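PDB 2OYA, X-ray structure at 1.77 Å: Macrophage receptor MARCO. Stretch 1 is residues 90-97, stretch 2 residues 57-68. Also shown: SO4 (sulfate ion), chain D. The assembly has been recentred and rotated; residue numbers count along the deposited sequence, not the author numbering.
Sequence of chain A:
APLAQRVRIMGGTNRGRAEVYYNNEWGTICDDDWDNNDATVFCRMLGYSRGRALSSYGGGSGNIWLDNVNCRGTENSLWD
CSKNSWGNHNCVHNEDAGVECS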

# COMPACT_ATOMS: atom_id res chain seq x y z
N ASN A 90 -9.25 -0.88 -13.99
CA ASN A 90 -9.34 -0.04 -15.18
C ASN A 90 -8.55 1.24 -14.93
O ASN A 90 -9.10 2.34 -14.98
CB ASN A 90 -10.80 0.24 -15.53
CG ASN A 90 -11.60 0.84 -14.37
OD1 ASN A 90 -11.10 1.03 -13.25
ND2 ASN A 90 -12.87 1.15 -14.65
N CYS A 91 -7.26 1.07 -14.64
CA CYS A 91 -6.40 2.17 -14.20
C CYS A 91 -5.12 2.27 -15.01
O CYS A 91 -4.74 1.35 -15.75
CB CYS A 91 -6.01 1.98 -12.73
SG CYS A 91 -7.46 1.97 -11.64
N VAL A 92 -4.45 3.41 -14.82
CA VAL A 92 -3.09 3.61 -15.35
C VAL A 92 -2.19 4.00 -14.17
O VAL A 92 -2.71 4.31 -13.07
CB VAL A 92 -3.06 4.68 -16.46
CG1 VAL A 92 -3.88 4.24 -17.65
CG2 VAL A 92 -3.57 6.02 -15.95
N HIS A 93 -0.87 4.00 -14.38
CA HIS A 93 0.05 4.24 -13.27
C HIS A 93 0.04 5.67 -12.74
O HIS A 93 0.47 5.89 -11.62
CB HIS A 93 1.48 3.78 -13.58
CG HIS A 93 1.64 2.29 -13.56
ND1 HIS A 93 1.72 1.56 -12.39
CD2 HIS A 93 1.70 1.40 -14.58
CE1 HIS A 93 1.85 0.28 -12.69
NE2 HIS A 93 1.84 0.15 -14.01
N ASN A 94 -0.50 6.62 -13.49
CA ASN A 94 -0.73 7.97 -12.92
C ASN A 94 -1.67 7.95 -11.69
O ASN A 94 -1.67 8.88 -10.89
CB ASN A 94 -1.29 8.93 -13.99
CG ASN A 94 -0.19 9.63 -14.79
OD1 ASN A 94 0.96 9.73 -14.35
ND2 ASN A 94 -0.53 10.09 -15.99
N GLU A 95 -2.47 6.88 -11.57
CA GLU A 95 -3.44 6.74 -10.49
C GLU A 95 -2.89 5.88 -9.35
O GLU A 95 -3.64 5.53 -8.43
CB GLU A 95 -4.73 6.08 -11.02
CG GLU A 95 -5.35 6.83 -12.21
CD GLU A 95 -6.55 6.12 -12.78
OE1 GLU A 95 -6.35 5.23 -13.63
OE2 GLU A 95 -7.69 6.46 -12.40
N ASP A 96 -1.60 5.53 -9.41
CA ASP A 96 -1.00 4.68 -8.36
C ASP A 96 -1.12 5.34 -7.01
O ASP A 96 -0.75 6.50 -6.84
CB ASP A 96 0.47 4.34 -8.61
CG ASP A 96 0.69 3.34 -9.76
OD1 ASP A 96 -0.24 2.62 -10.15
OD2 ASP A 96 1.84 3.29 -10.25
N ALA A 97 -1.65 4.57 -6.05
CA ALA A 97 -1.88 5.03 -4.70
C ALA A 97 -0.57 5.15 -3.93
O ALA A 97 0.36 4.35 -4.12
CB ALA A 97 -2.82 4.07 -3.99
S SO4 D . 1.33 3.94 -17.51
O1 SO4 D . 2.47 3.04 -17.62
O2 SO4 D . 1.74 5.11 -16.74
O3 SO4 D . 0.96 4.41 -18.86
O4 SO4 D . 0.13 3.31 -16.95
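Stretch 2 (57-68) YGGGSGNIWLDN

Stretch 2 (57-68) runs as a glycine-rich loop that leads into a short strand ending at Leu 66, and it passes stretch 1 (90-97) in the reverse sense: Asp 67 lies by Asn 90 and Cys 91, Tyr 57 by Asp 96 and Ala 97. Together they bury 580 Å². Asn 90 OD1 is 3.6 Å from Asp 67 OD2, and Cys 91 SG 3.7 Å from the same oxygen. Ile 64 CD1 packs 4.1 Å from Cys 91 CB and 3.8 Å from Val 92 C. His 93, opening the 3-10 segment 93-95, is the centre of the contact. Its ring lies between Ile 64 CG1, 3.8 Å from the centroid in a CH-pi contact, and Gly 60 O over the opposite face, 3.2 Å from His 93 CG. At the ring edge, His 93 NE2 donates to Gly 62 O (2.7 Å), while His 93 ND1 donates to Asp 96 OD2 (2.8 Å), fixing the ring orientation. Gly 58 CA makes a CA-H...O contact with His 93 O (3.2 Å). A water bridges Asn 94 OD1 and Gly 59 N, 2.8 Å from each. Asp 96 O accepts from Gly 58 N (2.9 Å, nearly linear); Asp 96 OD2 takes a weak bond from Gly 60 N (3.0 Å), where a CB would clash with that carboxylate oxygen.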

# COMPACT_ATOMS: atom_id res chain seq x y z
N TYR A 57 -0.47 9.25 -6.36
CA TYR A 57 0.94 9.45 -6.10
C TYR A 57 1.69 9.23 -7.41
O TYR A 57 2.63 9.96 -7.75
CB TYR A 57 1.43 8.46 -5.04
CG TYR A 57 2.80 8.80 -4.57
CD1 TYR A 57 2.98 9.58 -3.43
CD2 TYR A 57 3.93 8.35 -5.26
CE1 TYR A 57 4.24 9.93 -2.99
CE2 TYR A 57 5.21 8.70 -4.83
CZ TYR A 57 5.36 9.48 -3.70
OH TYR A 57 6.62 9.81 -3.24
N GLY A 58 1.24 8.20 -8.14
CA GLY A 58 1.76 7.86 -9.46
C GLY A 58 3.15 7.24 -9.47
O GLY A 58 3.76 6.92 -8.40
N GLY A 59 3.66 7.07 -10.69
CA GLY A 59 5.07 6.76 -10.88
C GLY A 59 5.48 5.30 -10.97
O GLY A 59 6.66 5.02 -11.18
N GLY A 60 4.55 4.37 -10.78
CA GLY A 60 4.87 2.95 -10.85
C GLY A 60 4.92 2.43 -12.29
O GLY A 60 4.71 3.19 -13.26
N SER A 61 5.21 1.15 -12.43
CA SER A 61 5.22 0.50 -13.75
C SER A 61 4.86 -0.96 -13.57
O SER A 61 4.68 -1.43 -12.43
CB SER A 61 6.59 0.63 -14.42
OG SER A 61 7.59 -0.10 -13.71
N GLY A 62 4.75 -1.68 -14.68
CA GLY A 62 4.36 -3.08 -14.63
C GLY A 62 2.92 -3.28 -14.19
O GLY A 62 2.03 -2.48 -14.48
N ASN A 63 2.69 -4.36 -13.48
CA ASN A 63 1.35 -4.70 -13.08
C ASN A 63 0.72 -3.73 -12.09
O ASN A 63 1.38 -3.24 -11.18
CB ASN A 63 1.34 -6.11 -12.50
CG ASN A 63 1.52 -7.16 -13.54
OD1 ASN A 63 0.60 -7.44 -14.32
ND2 ASN A 63 2.72 -7.74 -13.59
N ILE A 64 -0.56 -3.44 -12.29
CA ILE A 64 -1.35 -2.82 -11.24
C ILE A 64 -2.10 -3.99 -10.59
O ILE A 64 -3.00 -4.57 -11.19
CB ILE A 64 -2.30 -1.72 -11.79
CG1 ILE A 64 -1.48 -0.61 -12.47
CG2 ILE A 64 -3.18 -1.13 -10.65
CD1 ILE A 64 -2.31 0.34 -13.35
N TRP A 65 -1.68 -4.38 -9.39
CA TRP A 65 -2.27 -5.59 -8.80
C TRP A 65 -3.61 -5.41 -8.10
O TRP A 65 -4.41 -6.35 -8.06
CB TRP A 65 -1.31 -6.24 -7.81
CG TRP A 65 -0.14 -6.98 -8.42
CD1 TRP A 65 1.15 -6.92 -8.00
CD2 TRP A 65 -0.16 -7.90 -9.52
NE1 TRP A 65 1.94 -7.74 -8.77
CE2 TRP A 65 1.16 -8.37 -9.70
CE3 TRP A 65 -1.18 -8.39 -10.36
CZ2 TRP A 65 1.50 -9.27 -10.71
CZ3 TRP A 65 -0.83 -9.31 -11.36
CH2 TRP A 65 0.50 -9.74 -11.52
N LEU A 66 -3.83 -4.25 -7.49
CA LEU A 66 -5.03 -4.01 -6.67
C LEU A 66 -5.81 -2.78 -7.11
O LEU A 66 -5.23 -1.80 -7.59
CB LEU A 66 -4.65 -3.87 -5.19
CG LEU A 66 -4.08 -5.11 -4.49
CD1 LEU A 66 -3.66 -4.73 -3.07
CD2 LEU A 66 -5.10 -6.26 -4.50
N ASP A 67 -7.13 -2.85 -6.96
CA ASP A 67 -8.03 -1.75 -7.29
C ASP A 67 -9.26 -1.90 -6.38
O ASP A 67 -9.58 -3.02 -5.93
CB ASP A 67 -8.43 -1.82 -8.77
CG ASP A 67 -9.17 -0.58 -9.26
OD1 ASP A 67 -9.16 0.44 -8.56
OD2 ASP A 67 -9.73 -0.62 -10.38
N ASN A 68 -9.91 -0.78 -6.09
CA ASN A 68 -11.09 -0.74 -5.22
C ASN A 68 -10.87 -1.46 -3.90
O ASN A 68 -11.72 -2.22 -3.44
CB ASN A 68 -12.33 -1.28 -5.96
CG ASN A 68 -12.55 -0.58 -7.27
OD1 ASN A 68 -12.42 -1.17 -8.34
ND2 ASN A 68 -12.82 0.72 -7.20
O HOH W 1 2.85 7.93 -13.25